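Local structure of glycosyl hydrolase (Rhizobium leguminosarum bv. trifolii, 5NDX) at residues Ala14-Gly26 against Ser368-Cys380. The protein probably hydrolyses O-glycosyl bonds as a family 39 glycoside hydrolase, being a bacterial orthologue of human alpha-L-iduronidase. The protein carries 2 engineered substitutions. Residues are numbered along the deposited sequence; the frame is centred on the assembly and turned at random.
Sequences AVRPFNRFWRGTG and SMELLATLGDTVC. With 8U8 ((2~{R},3~{S},4~{S},5~{R},6~{S})-6-(4-methyl-2-oxidanylidene-chromen-7-yl)oxy-3,4,5-tris(oxidanyl)oxane-2-carboxylic acid), chain N; SO4 (sulfate ion), chain B; SO4 (sulfate ion), chain K.
V379 O accepts from V15 N at 2.8 Å in a nearly straight bond (170°), and V379 N donates to R16 O. With A14 opposite C380 and P17 opposite T378 as antiparallel non-hydrogen-bonded pairs, this is the seam between the TIM barrel of family 39, whose first strand begins at G24, and the beta domain that carries strand 378-385. It illustrates how the chain between two folds is pinned. Two residues past R16, F18 N hydrogen-bonds to D377 O from above the carbonyl plane. With CG anti to the backbone N (chi1 -174°), the F18 ring touches V379 CG2 (3.6 Å from CD1) and L375 CD1 obliquely, while G376 O lies at its edge. V379 CG2 also sits 3.8 Å above the centre of one face of the R16 guanidinium. L375 CD1 also touches W22 CH2, and L372 CB packs at 3.7 Å from W22 NE1, which is joined to M369 O through a water. R20 NH1 donates to A373 O at 2.9 Å, in the carbonyl plane on a lone pair of that oxygen, but the bond is bent (134°). R20 NE and NH2 both hold O2 of a sulfate, probably a crystallisation additive, and R23 NH1 bridges its O3 and O4 of the bound iduronide ligand.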
loop_
_atom_site.group_PDB
_atom_site.type_symbol
_atom_site.label_atom_id
_atom_site.label_comp_id
_atom_site.label_asym_id
_atom_site.label_seq_id
_atom_site.Cartn_x
_atom_site.Cartn_y
_atom_site.Cartn_z
ATOM N N ALA A 14 -6.666 -7.267 -26.133
ATOM C CA ALA A 14 -7.303 -6.817 -24.899
ATOM C C ALA A 14 -8.399 -7.774 -24.486
ATOM O O ALA A 14 -9.207 -8.171 -25.304
ATOM C CB ALA A 14 -7.884 -5.416 -25.102
ATOM N N VAL A 15 -8.390 -8.195 -23.225
ATOM C CA VAL A 15 -9.382 -9.113 -22.689
ATOM C C VAL A 15 -10.462 -8.358 -21.902
ATOM O O VAL A 15 -11.630 -8.667 -22.039
ATOM C CB VAL A 15 -8.730 -10.207 -21.803
ATOM C CG1 VAL A 15 -9.780 -11.125 -21.173
ATOM C CG2 VAL A 15 -7.778 -11.059 -22.627
ATOM N N ARG A 16 -10.054 -7.402 -21.056
ATOM C CA ARG A 16 -10.924 -6.634 -20.191
ATOM C C ARG A 16 -10.125 -5.471 -19.546
ATOM O O ARG A 16 -8.892 -5.471 -19.572
ATOM C CB ARG A 16 -11.532 -7.544 -19.104
ATOM C CG ARG A 16 -10.531 -8.336 -18.302
ATOM C CD ARG A 16 -11.186 -9.006 -17.084
ATOM N NE ARG A 16 -10.186 -9.895 -16.527
ATOM C CZ ARG A 16 -9.439 -9.704 -15.431
ATOM N NH1 ARG A 16 -9.592 -8.678 -14.623
ATOM N NH2 ARG A 16 -8.540 -10.618 -15.150
ATOM N N PRO A 17 -10.818 -4.483 -18.972
ATOM C CA PRO A 17 -10.103 -3.492 -18.185
ATOM C C PRO A 17 -9.430 -4.115 -16.949
ATOM O O PRO A 17 -9.811 -5.187 -16.501
ATOM C CB PRO A 17 -11.210 -2.515 -17.729
ATOM C CG PRO A 17 -12.430 -2.837 -18.572
ATOM C CD PRO A 17 -12.283 -4.298 -18.896
ATOM N N PHE A 18 -8.391 -3.456 -16.463
ATOM C CA PHE A 18 -7.676 -3.890 -15.276
ATOM C C PHE A 18 -7.619 -2.713 -14.336
ATOM O O PHE A 18 -7.186 -1.641 -14.737
ATOM C CB PHE A 18 -6.241 -4.311 -15.617
ATOM C CG PHE A 18 -5.530 -4.902 -14.461
ATOM C CD1 PHE A 18 -5.899 -6.167 -13.987
ATOM C CD2 PHE A 18 -4.576 -4.163 -13.771
ATOM C CE1 PHE A 18 -5.250 -6.710 -12.897
ATOM C CE2 PHE A 18 -3.935 -4.707 -12.691
ATOM C CZ PHE A 18 -4.283 -5.970 -12.237
ATOM N N ASN A 19 -8.048 -2.915 -13.102
ATOM C CA ASN A 19 -7.875 -1.935 -12.065
ATOM C C ASN A 19 -6.866 -2.400 -11.031
ATOM O O ASN A 19 -6.841 -3.588 -10.649
ATOM C CB ASN A 19 -9.191 -1.675 -11.379
ATOM C CG ASN A 19 -10.153 -0.877 -12.266
ATOM O OD1 ASN A 19 -10.895 -1.588 -12.940
ATOM N N ARG A 20 -6.066 -1.446 -10.571
ATOM C CA ARG A 20 -5.151 -1.667 -9.448
ATOM C C ARG A 20 -5.955 -1.377 -8.210
ATOM O O ARG A 20 -5.999 -0.258 -7.725
ATOM C CB ARG A 20 -3.896 -0.784 -9.566
ATOM C CG ARG A 20 -3.138 -1.031 -10.898
ATOM C CD ARG A 20 -1.997 -0.044 -11.153
ATOM N NE ARG A 20 -2.575 1.276 -11.087
ATOM C CZ ARG A 20 -2.051 2.340 -10.525
ATOM N NH1 ARG A 20 -0.820 2.366 -10.002
ATOM N NH2 ARG A 20 -2.819 3.389 -10.464
ATOM N N PHE A 21 -6.608 -2.419 -7.692
ATOM C CA PHE A 21 -7.620 -2.284 -6.679
ATOM C C PHE A 21 -7.131 -2.387 -5.213
ATOM O O PHE A 21 -7.953 -2.449 -4.299
ATOM C CB PHE A 21 -8.735 -3.319 -6.960
ATOM C CG PHE A 21 -8.269 -4.768 -6.914
ATOM C CD1 PHE A 21 -8.104 -5.425 -5.711
ATOM C CD2 PHE A 21 -7.969 -5.449 -8.078
ATOM C CE1 PHE A 21 -7.641 -6.745 -5.678
ATOM C CE2 PHE A 21 -7.501 -6.772 -8.066
ATOM C CZ PHE A 21 -7.356 -7.415 -6.873
ATOM N N TRP A 22 -5.819 -2.421 -5.000
ATOM C CA TRP A 22 -5.179 -2.746 -3.734
ATOM C C TRP A 22 -4.389 -1.564 -3.187
ATOM O O TRP A 22 -3.481 -1.762 -2.360
ATOM C CB TRP A 22 -4.181 -3.908 -3.915
ATOM C CG TRP A 22 -3.181 -3.574 -5.006
ATOM C CD1 TRP A 22 -2.061 -2.780 -4.906
ATOM C CD2 TRP A 22 -3.274 -3.968 -6.366
ATOM N NE1 TRP A 22 -1.435 -2.718 -6.117
ATOM C CE2 TRP A 22 -2.176 -3.412 -7.037
ATOM C CE3 TRP A 22 -4.174 -4.770 -7.079
ATOM C CZ2 TRP A 22 -1.948 -3.623 -8.402
ATOM C CZ3 TRP A 22 -3.956 -4.979 -8.427
ATOM C CH2 TRP A 22 -2.830 -4.426 -9.072
ATOM N N ARG A 23 -4.725 -0.347 -3.602
ATOM C CA ARG A 23 -3.808 0.792 -3.410
ATOM C C ARG A 23 -4.125 1.517 -2.107
ATOM O O ARG A 23 -4.524 2.682 -2.068
ATOM C CB ARG A 23 -3.789 1.715 -4.615
ATOM C CG ARG A 23 -3.126 1.124 -5.868
ATOM C CD ARG A 23 -3.820 1.462 -7.198
ATOM N NE ARG A 23 -3.881 2.759 -7.305
ATOM C CZ ARG A 23 -4.792 3.617 -7.699
ATOM N NH1 ARG A 23 -5.942 3.438 -8.360
ATOM N NH2 ARG A 23 -4.304 4.820 -7.505
ATOM N N GLY A 24 -3.918 0.800 -1.026
ATOM C CA GLY A 24 -4.249 1.282 0.308
ATOM C C GLY A 24 -3.492 0.562 1.370
ATOM O O GLY A 24 -3.147 -0.619 1.221
ATOM N N THR A 25 -3.226 1.256 2.456
ATOM C CA THR A 25 -2.692 0.632 3.647
ATOM C C THR A 25 -3.324 1.340 4.854
ATOM O O THR A 25 -4.199 2.202 4.720
ATOM C CB THR A 25 -1.117 0.629 3.683
ATOM O OG1 THR A 25 -0.640 -0.053 4.860
ATOM C CG2 THR A 25 -0.551 2.014 3.720
ATOM N N GLY A 26 -2.905 0.944 6.026
ATOM C CA GLY A 26 -3.470 1.484 7.215
ATOM C C GLY A 26 -2.671 1.130 8.448
ATOM O O GLY A 26 -1.706 0.349 8.393
ATOM N N SER A 368 6.850 -4.832 -2.821
ATOM C CA SER A 368 5.921 -5.574 -3.642
ATOM C C SER A 368 4.888 -4.597 -4.266
ATOM O O SER A 368 4.537 -4.752 -5.432
ATOM C CB SER A 368 5.186 -6.664 -2.863
ATOM O OG SER A 368 4.529 -6.072 -1.764
ATOM N N MET A 369 4.401 -3.648 -3.467
ATOM C CA MET A 369 3.457 -2.635 -3.949
ATOM C C MET A 369 4.052 -1.656 -4.944
ATOM O O MET A 369 3.337 -1.205 -5.867
ATOM C CB MET A 369 2.782 -1.924 -2.774
ATOM C CG MET A 369 1.932 -2.915 -1.969
ATOM S SD MET A 369 1.172 -2.109 -0.584
ATOM C CE MET A 369 -0.451 -1.770 -1.227
ATOM N N GLU A 370 5.340 -1.369 -4.815
ATOM C CA GLU A 370 6.065 -0.623 -5.843
ATOM C C GLU A 370 6.035 -1.300 -7.213
ATOM O O GLU A 370 5.797 -0.632 -8.217
ATOM C CB GLU A 370 7.526 -0.361 -5.458
ATOM C CG GLU A 370 7.693 0.624 -4.310
ATOM C CD GLU A 370 9.169 1.009 -3.995
ATOM O OE1 GLU A 370 9.801 1.869 -4.673
ATOM O OE2 GLU A 370 9.695 0.450 -3.032
ATOM N N LEU A 371 6.282 -2.608 -7.244
ATOM C CA LEU A 371 6.211 -3.359 -8.452
ATOM C C LEU A 371 4.809 -3.416 -9.003
ATOM O O LEU A 371 4.604 -3.188 -10.191
ATOM C CB LEU A 371 6.781 -4.781 -8.296
ATOM C CG LEU A 371 8.275 -4.939 -8.562
ATOM C CD1 LEU A 371 9.104 -4.073 -7.685
ATOM C CD2 LEU A 371 8.727 -6.374 -8.333
ATOM N N LEU A 372 3.862 -3.770 -8.163
ATOM C CA LEU A 372 2.462 -3.882 -8.594
ATOM C C LEU A 372 1.878 -2.523 -9.109
ATOM O O LEU A 372 0.976 -2.507 -9.970
ATOM C CB LEU A 372 1.591 -4.442 -7.458
ATOM C CG LEU A 372 1.875 -5.877 -7.017
ATOM C CD1 LEU A 372 1.240 -6.179 -5.681
ATOM C CD2 LEU A 372 1.319 -6.832 -8.027
ATOM N N ALA A 373 2.424 -1.415 -8.608
ATOM C CA ALA A 373 1.959 -0.090 -8.960
ATOM C C ALA A 373 2.221 0.208 -10.430
ATOM O O ALA A 373 1.542 1.053 -10.967
ATOM C CB ALA A 373 2.653 0.952 -8.116
ATOM N N THR A 374 3.188 -0.488 -11.052
ATOM C CA THR A 374 3.505 -0.309 -12.472
ATOM C C THR A 374 2.563 -0.952 -13.441
ATOM O O THR A 374 2.775 -0.824 -14.646
ATOM C CB THR A 374 4.923 -0.838 -12.821
ATOM O OG1 THR A 374 4.968 -2.289 -12.737
ATOM C CG2 THR A 374 5.944 -0.230 -11.890
ATOM N N LEU A 375 1.566 -1.696 -12.964
ATOM C CA LEU A 375 0.683 -2.386 -13.860
ATOM C C LEU A 375 -0.177 -1.403 -14.661
ATOM O O LEU A 375 -0.410 -0.281 -14.250
ATOM C CB LEU A 375 -0.184 -3.383 -13.113
ATOM C CG LEU A 375 0.541 -4.663 -12.643
ATOM C CD1 LEU A 375 -0.223 -5.399 -11.550
ATOM C CD2 LEU A 375 0.813 -5.577 -13.815
ATOM N N GLY A 376 -0.574 -1.860 -15.835
ATOM C CA GLY A 376 -1.371 -1.099 -16.765
ATOM C C GLY A 376 -2.862 -1.168 -16.539
ATOM O O GLY A 376 -3.304 -1.556 -15.471
ATOM N N ASP A 377 -3.638 -0.784 -17.564
ATOM C CA ASP A 377 -5.079 -0.577 -17.378
ATOM C C ASP A 377 -5.908 -1.569 -18.194
ATOM O O ASP A 377 -7.146 -1.491 -18.215
ATOM C CB ASP A 377 -5.469 0.854 -17.714
ATOM C CG ASP A 377 -5.255 1.183 -19.222
ATOM O OD1 ASP A 377 -4.871 0.306 -20.070
ATOM O OD2 ASP A 377 -5.447 2.367 -19.546
ATOM N N THR A 378 -5.249 -2.514 -18.853
ATOM C CA THR A 378 -5.966 -3.479 -19.668
ATOM C C THR A 378 -5.321 -4.850 -19.529
ATOM O O THR A 378 -4.108 -4.957 -19.639
ATOM C CB THR A 378 -5.937 -3.029 -21.158
ATOM O OG1 THR A 378 -6.401 -1.678 -21.278
ATOM C CG2 THR A 378 -6.822 -3.849 -21.943
ATOM N N VAL A 379 -6.111 -5.893 -19.303
ATOM C CA VAL A 379 -5.590 -7.268 -19.301
ATOM C C VAL A 379 -5.362 -7.745 -20.732
ATOM O O VAL A 379 -6.197 -7.546 -21.579
ATOM C CB VAL A 379 -6.519 -8.210 -18.539
ATOM C CG1 VAL A 379 -6.015 -9.645 -18.584
ATOM C CG2 VAL A 379 -6.664 -7.744 -17.084
ATOM N N CYS A 380 -4.208 -8.328 -20.996
ATOM C CA CYS A 380 -3.879 -8.953 -22.304
ATOM C C CYS A 380 -4.083 -10.437 -22.256
ATOM O O CYS A 380 -3.980 -11.051 -21.198
ATOM C CB CYS A 380 -2.388 -8.913 -22.593
ATOM S SG CYS A 380 -1.633 -7.359 -22.511
HETATM C C15 8U8 N . -13.957 2.208 -0.026
HETATM C C13 8U8 N . -14.172 2.223 -1.407
HETATM C C14 8U8 N . -15.453 2.049 -1.914
HETATM C C16 8U8 N . -15.679 2.142 -3.279
HETATM O O9 8U8 N . -16.804 1.932 -3.715
HETATM O O8 8U8 N . -14.642 2.327 -4.139
HETATM C C11 8U8 N . -13.399 2.548 -3.662
HETATM C C10 8U8 N . -12.443 2.827 -4.607
HETATM C C12 8U8 N . -13.132 2.494 -2.302
HETATM C C7 8U8 N . -11.822 2.750 -1.896
HETATM C C8 8U8 N . -10.848 3.023 -2.850
HETATM C C9 8U8 N . -11.146 3.076 -4.214
HETATM O O2 8U8 N . -10.150 3.367 -5.112
HETATM C C5 8U8 N . -10.513 3.868 -6.425
HETATM O O1 8U8 N . -10.697 2.643 -7.156
HETATM C C1 8U8 N . -10.937 2.726 -8.579
HETATM C C6 8U8 N . -12.296 3.445 -8.895
HETATM O O7 8U8 N . -13.198 3.437 -8.034
HETATM O O6 8U8 N . -12.369 4.046 -9.978
HETATM C C2 8U8 N . -9.739 3.465 -9.169
HETATM O O5 8U8 N . -9.831 3.594 -10.622
HETATM C C3 8U8 N . -9.594 4.854 -8.507
HETATM O O4 8U8 N . -8.433 5.452 -9.019
HETATM C C4 8U8 N . -9.413 4.694 -6.996
HETATM O O3 8U8 N . -9.383 5.959 -6.332
HETATM S S SO4 B . -6.547 2.047 -11.446
HETATM O O1 SO4 B . -6.547 0.954 -12.435
HETATM O O2 SO4 B . -5.279 2.816 -11.556
HETATM O O3 SO4 B . -6.811 1.574 -10.064
HETATM O O4 SO4 B . -7.666 2.963 -11.794
HETATM S S SO4 K . -9.111 -12.952 -17.792
HETATM O O1 SO4 K . -8.257 -13.434 -18.927
HETATM O O2 SO4 K . -10.349 -13.774 -17.637
HETATM O O3 SO4 K . -9.552 -11.560 -18.033
HETATM O O4 SO4 K . -8.285 -12.995 -16.556
HETATM O O HOH W 1 -4.006 0.691 -13.884
HETATM O O HOH W 2 0.548 -0.770 -5.795
#